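Local coordinates for protein Cas13d (uncultured Ruminococcus sp, PDB 6IV9) that binds CRISPR RNA and, through two HEPN domains, probably both matures that RNA and cleaves target RNA, at residues 600-603 / 604-608; 247-251 / 252-256; 634-638 / 639-643; 833-836 / 837-841. The protein carries 2 engineered substitutions. One frame throughout, in Å; residues are numbered along the deposited sequence. Where two conformers were deposited one is given.

Interaction 1 of 4, residues 600-603 / 604-608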
loop_
_atom_site.group_PDB
_atom_site.type_symbol
_atom_site.label_atom_id
_atom_site.label_comp_id
_atom_site.label_asym_id
_atom_site.label_seq_id
_atom_site.Cartn_x
_atom_site.Cartn_y
_atom_site.Cartn_z
ATOM N N ASP A 600 -9.882 30.857 20.796
ATOM C CA ASP A 600 -9.308 32.215 20.935
ATOM C C ASP A 600 -7.966 32.118 21.668
ATOM O O ASP A 600 -7.055 32.824 21.306
ATOM C CB ASP A 600 -10.325 33.193 21.531
ATOM C CG ASP A 600 -11.466 33.568 20.589
ATOM O OD1 ASP A 600 -11.276 33.524 19.364
ATOM O OD2 ASP A 600 -12.535 33.909 21.097
ATOM N N ARG A 601 -7.869 31.261 22.675
ATOM C CA ARG A 601 -6.598 31.118 23.423
ATOM C C ARG A 601 -5.490 30.593 22.501
ATOM O O ARG A 601 -4.375 31.027 22.629
ATOM C CB ARG A 601 -6.796 30.208 24.631
ATOM C CG ARG A 601 -5.557 30.086 25.497
ATOM C CD ARG A 601 -4.912 31.409 25.831
ATOM N NE ARG A 601 -3.829 31.198 26.761
ATOM C CZ ARG A 601 -2.737 31.927 26.826
ATOM N NH1 ARG A 601 -2.703 33.115 26.264
ATOM N NH2 ARG A 601 -1.679 31.483 27.470
ATOM N N ILE A 602 -5.808 29.640 21.634
ATOM C CA ILE A 602 -4.792 29.086 20.700
ATOM C C ILE A 602 -4.344 30.206 19.773
ATOM O O ILE A 602 -3.161 30.362 19.571
ATOM C CB ILE A 602 -5.365 27.903 19.905
ATOM C CG1 ILE A 602 -5.612 26.694 20.801
ATOM C CG2 ILE A 602 -4.465 27.563 18.736
ATOM C CD1 ILE A 602 -6.469 25.647 20.175
ATOM N N SER A 603 -5.294 30.999 19.284
ATOM C CA SER A 603 -4.948 32.104 18.361
ATOM C C SER A 603 -4.015 33.067 19.074
ATOM O O SER A 603 -3.114 33.560 18.438
ATOM C CB SER A 603 -6.170 32.831 17.907
ATOM O OG SER A 603 -6.668 32.246 16.737
ATOM N N GLU A 604 -4.305 33.321 20.346
ATOM C CA GLU A 604 -3.527 34.242 21.207
ATOM C C GLU A 604 -2.104 33.727 21.425
ATOM O O GLU A 604 -1.179 34.465 21.192
ATOM C CB GLU A 604 -4.248 34.317 22.549
ATOM C CG GLU A 604 -3.673 35.333 23.508
ATOM C CD GLU A 604 -4.566 35.604 24.705
ATOM O OE1 GLU A 604 -4.986 36.741 24.863
ATOM O OE2 GLU A 604 -4.843 34.683 25.466
ATOM N N ILE A 605 -1.956 32.464 21.797
ATOM C CA ILE A 605 -0.612 31.876 22.044
ATOM C C ILE A 605 0.246 31.919 20.778
ATOM O O ILE A 605 1.418 32.214 20.889
ATOM C CB ILE A 605 -0.791 30.424 22.507
ATOM C CG1 ILE A 605 -1.442 30.340 23.880
ATOM C CG2 ILE A 605 0.519 29.676 22.469
ATOM C CD1 ILE A 605 -1.705 28.940 24.305
ATOM N N LEU A 606 -0.320 31.607 19.620
ATOM C CA LEU A 606 0.478 31.555 18.371
ATOM C C LEU A 606 0.387 32.858 17.572
ATOM O O LEU A 606 0.938 32.872 16.495
ATOM C CB LEU A 606 -0.007 30.372 17.534
ATOM C CG LEU A 606 -0.010 29.022 18.243
ATOM C CD1 LEU A 606 -0.597 27.948 17.355
ATOM C CD2 LEU A 606 1.389 28.651 18.666
ATOM N N LYS A 607 -0.353 33.852 18.069
ATOM C CA LYS A 607 -0.520 35.157 17.379
ATOM C C LYS A 607 -1.073 34.951 15.972
ATOM O O LYS A 607 -0.653 35.624 15.076
ATOM C CB LYS A 607 0.832 35.856 17.311
ATOM C CG LYS A 607 1.423 36.160 18.669
ATOM C CD LYS A 607 2.571 37.094 18.580
ATOM C CE LYS A 607 3.564 36.905 19.700
ATOM N NZ LYS A 607 2.916 37.044 21.019
ATOM N N LEU A 608 -2.041 34.070 15.824
ATOM C CA LEU A 608 -2.544 33.724 14.478
ATOM C C LEU A 608 -3.161 34.925 13.758
ATOM O O LEU A 608 -3.009 35.002 12.549
ATOM C CB LEU A 608 -3.552 32.585 14.622
ATOM C CG LEU A 608 -2.967 31.254 15.078
ATOM C CD1 LEU A 608 -3.975 30.140 14.908
ATOM C CD2 LEU A 608 -1.687 30.954 14.333
#
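Arg-601 carries its CG trans to the backbone N (chi1 -176°) and then bends at chi2, while Glu-604, with chi1 also trans, stays extended beyond CG; this pairing lets the two charged ends meet one turn apart on helix 599-606. NH1 of Arg-601 gives a hydrogen bond of 2.8 Å to OE2 of Glu-604, part of an i to i+3 salt bridge. The donor is used within the guanidinium plane, but OE2 is approached from above the carboxylate plane, and the two planes stand 73° apart. Ile-605 covers one guanidinium face: its CG1 lies over the centre, 3.6 Å from CZ of Arg-601.

On another side of the helix, Ile-602 and Leu-606 lie side by side, pointing the same way, CG2 of the first 4.1 Å from CD1 of the second, and these buried chains meet Leu-581 and Phe-584 of helix 581-591. The helix ends in a Schellman motif: Lys-607 takes positive phi (57°), and N of Leu-608 bonds to O of Ser-603 at 2.9 Å. That turn brings CB of Leu-608 to 3.8 Å from OG of Ser-603.

Because Arg-601 and Glu-604 are both exposed, their bridge probably adds modestly to helix stability; the isoleucine is likely to limit how the guanidinium turns, and the opposite charges would largely offset each other at the surface.

Interaction 2 of 4, residues 247-251 / 252-256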
loop_
_atom_site.group_PDB
_atom_site.type_symbol
_atom_site.label_atom_id
_atom_site.label_comp_id
_atom_site.label_asym_id
_atom_site.label_seq_id
_atom_site.Cartn_x
_atom_site.Cartn_y
_atom_site.Cartn_z
ATOM N N ASP A 247 -20.427 19.421 7.144
ATOM C CA ASP A 247 -19.722 19.244 8.435
ATOM C C ASP A 247 -18.234 19.029 8.153
ATOM O O ASP A 247 -17.425 19.638 8.807
ATOM C CB ASP A 247 -20.279 18.040 9.190
ATOM C CG ASP A 247 -21.625 18.265 9.848
ATOM O OD1 ASP A 247 -21.967 19.413 10.073
ATOM O OD2 ASP A 247 -22.314 17.282 10.125
ATOM N N LEU A 248 -17.913 18.192 7.175
ATOM C CA LEU A 248 -16.503 17.927 6.813
ATOM C C LEU A 248 -15.836 19.203 6.297
ATOM O O LEU A 248 -14.717 19.448 6.635
ATOM C CB LEU A 248 -16.469 16.829 5.752
ATOM C CG LEU A 248 -15.078 16.369 5.342
ATOM C CD1 LEU A 248 -14.286 15.904 6.540
ATOM C CD2 LEU A 248 -15.168 15.258 4.326
ATOM N N LEU A 249 -16.537 19.987 5.494
ATOM C CA LEU A 249 -15.948 21.244 4.970
ATOM C C LEU A 249 -15.644 22.207 6.125
ATOM O O LEU A 249 -14.647 22.885 6.058
ATOM C CB LEU A 249 -16.906 21.876 3.959
ATOM C CG LEU A 249 -17.121 21.087 2.673
ATOM C CD1 LEU A 249 -18.282 21.632 1.881
ATOM C CD2 LEU A 249 -15.869 21.040 1.832
ATOM N N LYS A 250 -16.524 22.255 7.117
ATOM C CA LYS A 250 -16.393 23.163 8.285
ATOM C C LYS A 250 -15.164 22.810 9.137
ATOM O O LYS A 250 -14.625 23.690 9.771
ATOM C CB LYS A 250 -17.731 23.268 9.017
ATOM C CG LYS A 250 -18.838 23.900 8.187
ATOM C CD LYS A 250 -20.131 24.206 8.911
ATOM C CE LYS A 250 -20.924 22.979 9.282
ATOM N NZ LYS A 250 -22.381 23.226 9.359
ATOM N N THR A 251 -14.757 21.547 9.157
ATOM C CA THR A 251 -13.604 21.156 10.004
ATOM C C THR A 251 -12.310 21.807 9.537
ATOM O O THR A 251 -11.455 21.955 10.370
ATOM C CB THR A 251 -13.426 19.641 10.113
ATOM O OG1 THR A 251 -12.916 19.144 8.883
ATOM C CG2 THR A 251 -14.686 18.917 10.511
ATOM N N LYS A 252 -12.152 21.947 8.222
ATOM C CA LYS A 252 -10.941 22.468 7.542
ATOM C C LYS A 252 -9.864 21.371 7.467
ATOM O O LYS A 252 -8.791 21.635 6.936
ATOM C CB LYS A 252 -10.417 23.748 8.191
ATOM C CG LYS A 252 -11.417 24.879 8.333
ATOM C CD LYS A 252 -12.115 25.205 7.052
ATOM C CE LYS A 252 -13.085 26.361 7.157
ATOM N NZ LYS A 252 -14.093 26.320 6.077
ATOM N N ARG A 253 -10.208 20.168 7.919
ATOM C CA ARG A 253 -9.309 18.982 7.993
ATOM C C ARG A 253 -8.952 18.431 6.604
ATOM O O ARG A 253 -7.956 17.726 6.485
ATOM C CB ARG A 253 -9.906 17.931 8.919
ATOM C CG ARG A 253 -9.825 18.311 10.384
ATOM C CD ARG A 253 -9.313 17.164 11.226
ATOM N NE ARG A 253 -9.143 17.498 12.621
ATOM C CZ ARG A 253 -10.138 17.757 13.428
ATOM N NH1 ARG A 253 -11.375 17.602 13.013
ATOM N NH2 ARG A 253 -9.897 18.164 14.652
ATOM N N LEU A 254 -9.686 18.832 5.561
ATOM C CA LEU A 254 -9.416 18.363 4.173
ATOM C C LEU A 254 -8.048 18.860 3.706
ATOM O O LEU A 254 -7.460 18.258 2.837
ATOM C CB LEU A 254 -10.534 18.785 3.222
ATOM C CG LEU A 254 -11.751 17.869 3.232
ATOM C CD1 LEU A 254 -12.853 18.416 2.349
ATOM C CD2 LEU A 254 -11.384 16.458 2.814
ATOM N N GLY A 255 -7.542 19.903 4.346
ATOM C CA GLY A 255 -6.228 20.484 4.035
ATOM C C GLY A 255 -5.109 19.499 4.310
ATOM O O GLY A 255 -4.052 19.614 3.722
ATOM N N TYR A 256 -5.377 18.531 5.173
ATOM C CA TYR A 256 -4.379 17.498 5.536
ATOM C C TYR A 256 -4.029 16.693 4.284
ATOM O O TYR A 256 -2.882 16.295 4.139
ATOM C CB TYR A 256 -4.926 16.619 6.655
ATOM C CG TYR A 256 -4.787 17.215 8.031
ATOM C CD1 TYR A 256 -3.614 17.818 8.432
ATOM C CD2 TYR A 256 -5.828 17.178 8.929
ATOM C CE1 TYR A 256 -3.466 18.345 9.700
ATOM C CE2 TYR A 256 -5.710 17.717 10.193
ATOM C CZ TYR A 256 -4.524 18.300 10.583
ATOM O OH TYR A 256 -4.402 18.812 11.827
HETATM O O HOH W 1 -12.252 20.421 5.403
HETATM O O HOH W 2 -13.841 24.150 3.581
#
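Near the end of helix 232-251, Lys-252 leaves helical angles with positive phi (79°), after which 253-256 winds into a short 3-10 segment; the arrangement is a helix C-terminal turn leading straight into a 3-10 turn. Across the break the direct backbone bond is weak, from Lys-252 N to Leu-249 O at 3.4 Å.

A side chain does more of the joining. Thr-251 holds OG1 between its backbone N and carbonyl carbon (chi1 73°), where it donates to O of Leu-248 at 2.9 Å and accepts from N of Arg-253 at 3.1 Å, the latter N-H nearly straight at 161°. A valine here would probably leave the N-H of Arg-253 without its hydroxyl acceptor and so weaken the tie between the helix end and the 3-10 turn.

Apolar packing covers the same junction: the side chains of Leu-254 and Leu-249 cross at a slant, CD1 of the former 4.0 Å from CD2 of the latter, and both residues lean on Tyr-273 of helix 267-291. The long side chains have partners beyond the turn: Lys-252 a salt bridge to Glu-261, Arg-253 a hydrogen bond to O of Met-197 and a salt bridge to Asp-586. Bent at chi2, Lys-252 also brings NZ back to O of Leu-249, a weak bond of 3.5 Å. A water bridges the turn: it donates to O of Leu-248 at 2.9 Å and accepts from N of Leu-254 at 3.0 Å.

Interaction 3 of 4, residues 634-638 / 639-643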
loop_
_atom_site.group_PDB
_atom_site.type_symbol
_atom_site.label_atom_id
_atom_site.label_comp_id
_atom_site.label_asym_id
_atom_site.label_seq_id
_atom_site.Cartn_x
_atom_site.Cartn_y
_atom_site.Cartn_z
ATOM N N TYR A 634 -0.758 11.323 9.453
ATOM C CA TYR A 634 -1.249 9.930 9.520
ATOM C C TYR A 634 -2.014 9.724 10.832
ATOM O O TYR A 634 -3.055 9.150 10.811
ATOM C CB TYR A 634 -0.069 8.961 9.421
ATOM C CG TYR A 634 -0.473 7.518 9.309
ATOM C CD1 TYR A 634 -0.792 6.781 10.429
ATOM C CD2 TYR A 634 -0.567 6.895 8.082
ATOM C CE1 TYR A 634 -1.173 5.460 10.340
ATOM C CE2 TYR A 634 -0.956 5.575 7.975
ATOM C CZ TYR A 634 -1.267 4.854 9.107
ATOM O OH TYR A 634 -1.672 3.567 9.033
ATOM N N LEU A 635 -1.471 10.214 11.938
ATOM C CA LEU A 635 -2.118 10.041 13.258
ATOM C C LEU A 635 -3.461 10.766 13.304
ATOM O O LEU A 635 -4.379 10.228 13.820
ATOM C CB LEU A 635 -1.167 10.556 14.337
ATOM C CG LEU A 635 0.028 9.656 14.613
ATOM C CD1 LEU A 635 1.105 10.394 15.381
ATOM C CD2 LEU A 635 -0.407 8.425 15.371
ATOM N N ILE A 636 -3.515 11.980 12.798
ATOM C CA ILE A 636 -4.792 12.736 12.814
ATOM C C ILE A 636 -5.819 12.050 11.918
ATOM O O ILE A 636 -6.949 12.010 12.272
ATOM C CB ILE A 636 -4.565 14.198 12.414
ATOM C CG1 ILE A 636 -3.627 14.889 13.397
ATOM C CG2 ILE A 636 -5.888 14.913 12.308
ATOM C CD1 ILE A 636 -4.081 14.799 14.817
ATOM N N LYS A 637 -5.381 11.551 10.778
ATOM C CA LYS A 637 -6.264 10.893 9.793
ATOM C C LYS A 637 -6.924 9.646 10.395
ATOM O O LYS A 637 -8.115 9.479 10.230
ATOM C CB LYS A 637 -5.322 10.454 8.675
ATOM C CG LYS A 637 -5.930 9.934 7.400
ATOM C CD LYS A 637 -4.918 9.924 6.281
ATOM C CE LYS A 637 -4.099 8.655 6.200
ATOM N NZ LYS A 637 -3.506 8.450 4.863
ATOM N N TYR A 638 -6.143 8.815 11.072
ATOM C CA TYR A 638 -6.660 7.521 11.577
ATOM C C TYR A 638 -6.952 7.525 13.075
ATOM O O TYR A 638 -7.555 6.593 13.547
ATOM C CB TYR A 638 -5.670 6.405 11.239
ATOM C CG TYR A 638 -5.631 6.058 9.778
ATOM C CD1 TYR A 638 -6.790 5.816 9.075
ATOM C CD2 TYR A 638 -4.444 5.996 9.087
ATOM C CE1 TYR A 638 -6.772 5.518 7.726
ATOM C CE2 TYR A 638 -4.404 5.687 7.746
ATOM C CZ TYR A 638 -5.570 5.437 7.063
ATOM O OH TYR A 638 -5.534 5.150 5.746
ATOM N N ALA A 639 -6.510 8.540 13.788
ATOM C CA ALA A 639 -6.709 8.525 15.247
ATOM C C ALA A 639 -7.248 9.863 15.755
ATOM O O ALA A 639 -7.910 10.538 15.025
ATOM C CB ALA A 639 -5.458 8.081 15.949
ATOM N N ASN A 640 -7.009 10.149 17.022
ATOM C CA ASN A 640 -7.495 11.371 17.699
ATOM C C ASN A 640 -6.310 11.965 18.465
ATOM O O ASN A 640 -5.724 11.240 19.225
ATOM C CB ASN A 640 -8.671 11.004 18.590
ATOM C CG ASN A 640 -9.211 12.177 19.364
ATOM O OD1 ASN A 640 -8.699 12.530 20.403
ATOM N ND2 ASN A 640 -10.236 12.792 18.833
ATOM N N ALA A 641 -6.051 13.257 18.315
ATOM C CA ALA A 641 -4.852 13.871 18.926
ATOM C C ALA A 641 -4.853 13.701 20.441
ATOM O O ALA A 641 -3.857 13.326 20.987
ATOM C CB ALA A 641 -4.820 15.332 18.585
ATOM N N GLN A 642 -5.966 14.003 21.070
ATOM C CA GLN A 642 -6.047 13.888 22.538
ATOM C C GLN A 642 -5.902 12.431 22.985
ATOM O O GLN A 642 -5.223 12.193 23.954
ATOM C CB GLN A 642 -7.361 14.496 22.982
ATOM C CG GLN A 642 -7.414 14.709 24.468
ATOM C CD GLN A 642 -8.766 14.227 24.890
ATOM O OE1 GLN A 642 -8.932 13.066 25.244
ATOM N NE2 GLN A 642 -9.749 15.099 24.772
ATOM N N LYS A 643 -6.555 11.508 22.295
ATOM C CA LYS A 643 -6.461 10.079 22.671
ATOM C C LYS A 643 -5.033 9.564 22.471
ATOM O O LYS A 643 -4.557 8.856 23.310
ATOM C CB LYS A 643 -7.544 9.268 21.968
ATOM C CG LYS A 643 -8.937 9.538 22.504
ATOM C CD LYS A 643 -10.004 8.751 21.831
ATOM C CE LYS A 643 -11.368 9.366 22.005
ATOM N NZ LYS A 643 -11.683 9.526 23.435
#
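Tyr-634 and Tyr-638, one turn apart on helix 630-638, meet with CD2 of Tyr-638 3.4 Å above one face of the Tyr-634 ring, offset toward its rim, while CD1 of Tyr-634 lies in plane at the edge of the Tyr-638 ring. Tyr-634 also has an edge-to-face partner in Tyr-732, and the hydroxyl of Tyr-638 is hydrogen-bonded to Glu-513. The amide of Asn-640 is the other flat group: its OD1 accepts from N of Lys-643 at 3.0 Å, in the carbonyl plane and on a lone pair, with an N-H angle of 161°. This is an N-cap bond opening helix 641-647.

Between the two helices the chain turns at Ala-639, the first residue to leave helical angles. Its N still reaches O of Leu-635, 2.7 Å away but bent to 130°, and its CB lies 3.2 Å from that same Leu-635 O. The two helices then touch through Ile-636, whose CG1 is anti to the carbonyl carbon (chi1 -61°) and whose CD1 comes to 3.9 Å from CB of Ala-641. The two helices are thus joined by a short turn, with an N-cap at Asn-640 and an apolar contact between Ile-636 and Ala-641.

Helix 168-197 packs on Tyr-638 through Asn-189 and Ala-193, and ND2 of its Asn-196 bonds to O of Ala-639; helix 713-760 covers Tyr-634 and Leu-635, and helix 581-591 lies against Ile-636 and Ala-641.

Interaction 4 of 4, residues 833-836 / 837-841; sequences RELK and EYIGD
Leu-835 and Ile-839 supply the apolar part of this short helical turn: the side chains cross at a slant, CD2 of Leu-835 3.4 Å from CD1 of Ile-839, tighter than a usual carbon contact. Ile-839 sets CG1 trans to its backbone N (chi1 -161°), which sends CD1 to this neighbour while CG2 comes to 3.3 Å from O of Leu-835. With an alanine here, a gap is likely to open beside CD2 of Leu-835, and the packing onto Val-647 would probably be lost.

Among backbone bonds, O of Leu-835 takes two donors: Ile-839 N approaches it at 2.8 Å, and Tyr-838 N reaches the same oxygen of Leu-835 at 3.2 Å. Glu-834, the N-cap residue, offers its O only weakly, to N of Glu-837 and of Tyr-838. Water extends the pattern: one molecule donates to O of Lys-836 at 2.6 Å and accepts from N of Gly-840 at 2.7 Å, standing in where a direct helical bond is missing.

As for charges, the side chains of Glu-834 and Glu-837 lie side by side, OE1 of the first 5.2 Å from OE2 of the second. OE2 of Glu-837 is also 4.5 Å from NZ of Lys-836, beyond a salt bridge but probably easing the like charges.

Cys-859 of helix 848-861 packs against Glu-834 and Tyr-838, and helix 641-647 meets Lys-836 and Ile-839 at Val-647.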
loop_
_atom_site.group_PDB
_atom_site.type_symbol
_atom_site.label_atom_id
_atom_site.label_comp_id
_atom_site.label_asym_id
_atom_site.label_seq_id
_atom_site.Cartn_x
_atom_site.Cartn_y
_atom_site.Cartn_z
ATOM N N ARG A 833 -9.958 3.198 16.479
ATOM C CA ARG A 833 -10.865 4.126 17.311
ATOM C C ARG A 833 -11.011 4.075 18.815
ATOM O O ARG A 833 -10.890 5.093 19.434
ATOM C CB ARG A 833 -12.259 4.117 16.682
ATOM C CG ARG A 833 -13.165 5.202 17.233
ATOM C CD ARG A 833 -14.491 5.252 16.523
ATOM N NE ARG A 833 -14.388 6.155 15.393
ATOM C CZ ARG A 833 -14.594 7.463 15.459
ATOM N NH1 ARG A 833 -15.337 7.965 16.426
ATOM N NH2 ARG A 833 -14.059 8.262 14.556
ATOM N N GLU A 834 -11.003 2.855 19.341
ATOM C CA GLU A 834 -11.181 2.532 20.775
ATOM C C GLU A 834 -9.864 2.117 21.435
ATOM O O GLU A 834 -9.912 1.635 22.528
ATOM C CB GLU A 834 -12.175 1.376 20.847
ATOM C CG GLU A 834 -13.516 1.686 20.237
ATOM C CD GLU A 834 -14.281 2.764 20.968
ATOM O OE1 GLU A 834 -14.349 2.692 22.184
ATOM O OE2 GLU A 834 -14.803 3.666 20.318
ATOM N N LEU A 835 -8.734 2.366 20.789
ATOM C CA LEU A 835 -7.424 1.905 21.297
ATOM C C LEU A 835 -7.163 2.465 22.691
ATOM O O LEU A 835 -6.801 1.716 23.557
ATOM C CB LEU A 835 -6.382 2.524 20.370
ATOM C CG LEU A 835 -5.194 1.676 19.958
ATOM C CD1 LEU A 835 -3.971 2.545 19.784
ATOM C CD2 LEU A 835 -4.941 0.523 20.894
ATOM N N LYS A 836 -7.387 3.758 22.871
ATOM C CA LYS A 836 -7.097 4.440 24.157
ATOM C C LYS A 836 -7.956 3.831 25.269
ATOM O O LYS A 836 -7.506 3.741 26.379
ATOM C CB LYS A 836 -7.297 5.948 24.025
ATOM C CG LYS A 836 -7.155 6.732 25.314
ATOM C CD LYS A 836 -8.471 6.938 25.981
ATOM C CE LYS A 836 -8.377 7.647 27.308
ATOM N NZ LYS A 836 -9.712 8.100 27.754
ATOM N N GLU A 837 -9.157 3.411 24.923
ATOM C CA GLU A 837 -10.101 2.849 25.904
ATOM C C GLU A 837 -9.575 1.544 26.517
ATOM O O GLU A 837 -9.787 1.351 27.690
ATOM C CB GLU A 837 -11.457 2.722 25.223
ATOM C CG GLU A 837 -12.601 2.529 26.174
ATOM C CD GLU A 837 -13.026 3.736 26.991
ATOM O OE1 GLU A 837 -13.737 3.525 27.976
ATOM O OE2 GLU A 837 -12.653 4.856 26.648
ATOM N N TYR A 838 -8.935 0.672 25.740
ATOM C CA TYR A 838 -8.562 -0.656 26.291
ATOM C C TYR A 838 -7.069 -0.976 26.280
ATOM O O TYR A 838 -6.680 -1.866 26.983
ATOM C CB TYR A 838 -9.274 -1.750 25.501
ATOM C CG TYR A 838 -10.761 -1.566 25.452
ATOM C CD1 TYR A 838 -11.515 -1.663 26.604
ATOM C CD2 TYR A 838 -11.408 -1.263 24.274
ATOM C CE1 TYR A 838 -12.880 -1.477 26.590
ATOM C CE2 TYR A 838 -12.776 -1.079 24.238
ATOM C CZ TYR A 838 -13.512 -1.187 25.402
ATOM O OH TYR A 838 -14.850 -1.007 25.401
ATOM N N ILE A 839 -6.244 -0.231 25.552
ATOM C CA ILE A 839 -4.808 -0.621 25.460
ATOM C C ILE A 839 -4.158 -0.611 26.842
ATOM O O ILE A 839 -3.284 -1.405 27.051
ATOM C CB ILE A 839 -4.028 0.205 24.432
ATOM C CG1 ILE A 839 -2.730 -0.491 24.034
ATOM C CG2 ILE A 839 -3.782 1.616 24.924
ATOM C CD1 ILE A 839 -2.122 0.066 22.788
ATOM N N GLY A 840 -4.621 0.262 27.726
ATOM C CA GLY A 840 -4.090 0.408 29.089
ATOM C C GLY A 840 -4.299 -0.825 29.943
ATOM O O GLY A 840 -3.564 -0.972 30.908
ATOM N N ASP A 841 -5.272 -1.670 29.593
ATOM C CA ASP A 841 -5.608 -2.884 30.381
ATOM C C ASP A 841 -4.738 -4.090 30.016
ATOM O O ASP A 841 -4.884 -5.084 30.668
ATOM C CB ASP A 841 -7.089 -3.231 30.246
ATOM C CG ASP A 841 -7.987 -2.205 30.899
ATOM O OD1 ASP A 841 -7.477 -1.425 31.690
ATOM O OD2 ASP A 841 -9.173 -2.182 30.593
HETATM O O HOH W 3 -10.437 5.313 22.389
HETATM O O HOH W 4 -6.672 1.954 28.140
#

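In the fold
From the N terminus the order is interaction 2, 1, 3 and 4. Each lies within one unbroken run of chain, so each closes just a turn; they follow in series, without nesting or crossing. Interaction 2 ends helix 232-251, interaction 1 ends helix 599-606, interaction 3 joins helices 630-638 and 641-647, and interaction 4 spans the short helix 835-838 and the residues at both its ends. Distant in sequence, 2 and 3 touch where Tyr-256 CE2 lies 3.5 Å from Ile-636 CG2; 3 and 4 touch where Lys-643 O is 3.9 Å from Lys-836 CG. Interaction 1 touches none of the others, yet helix 581-591 borders interactions 1, 2 and 3.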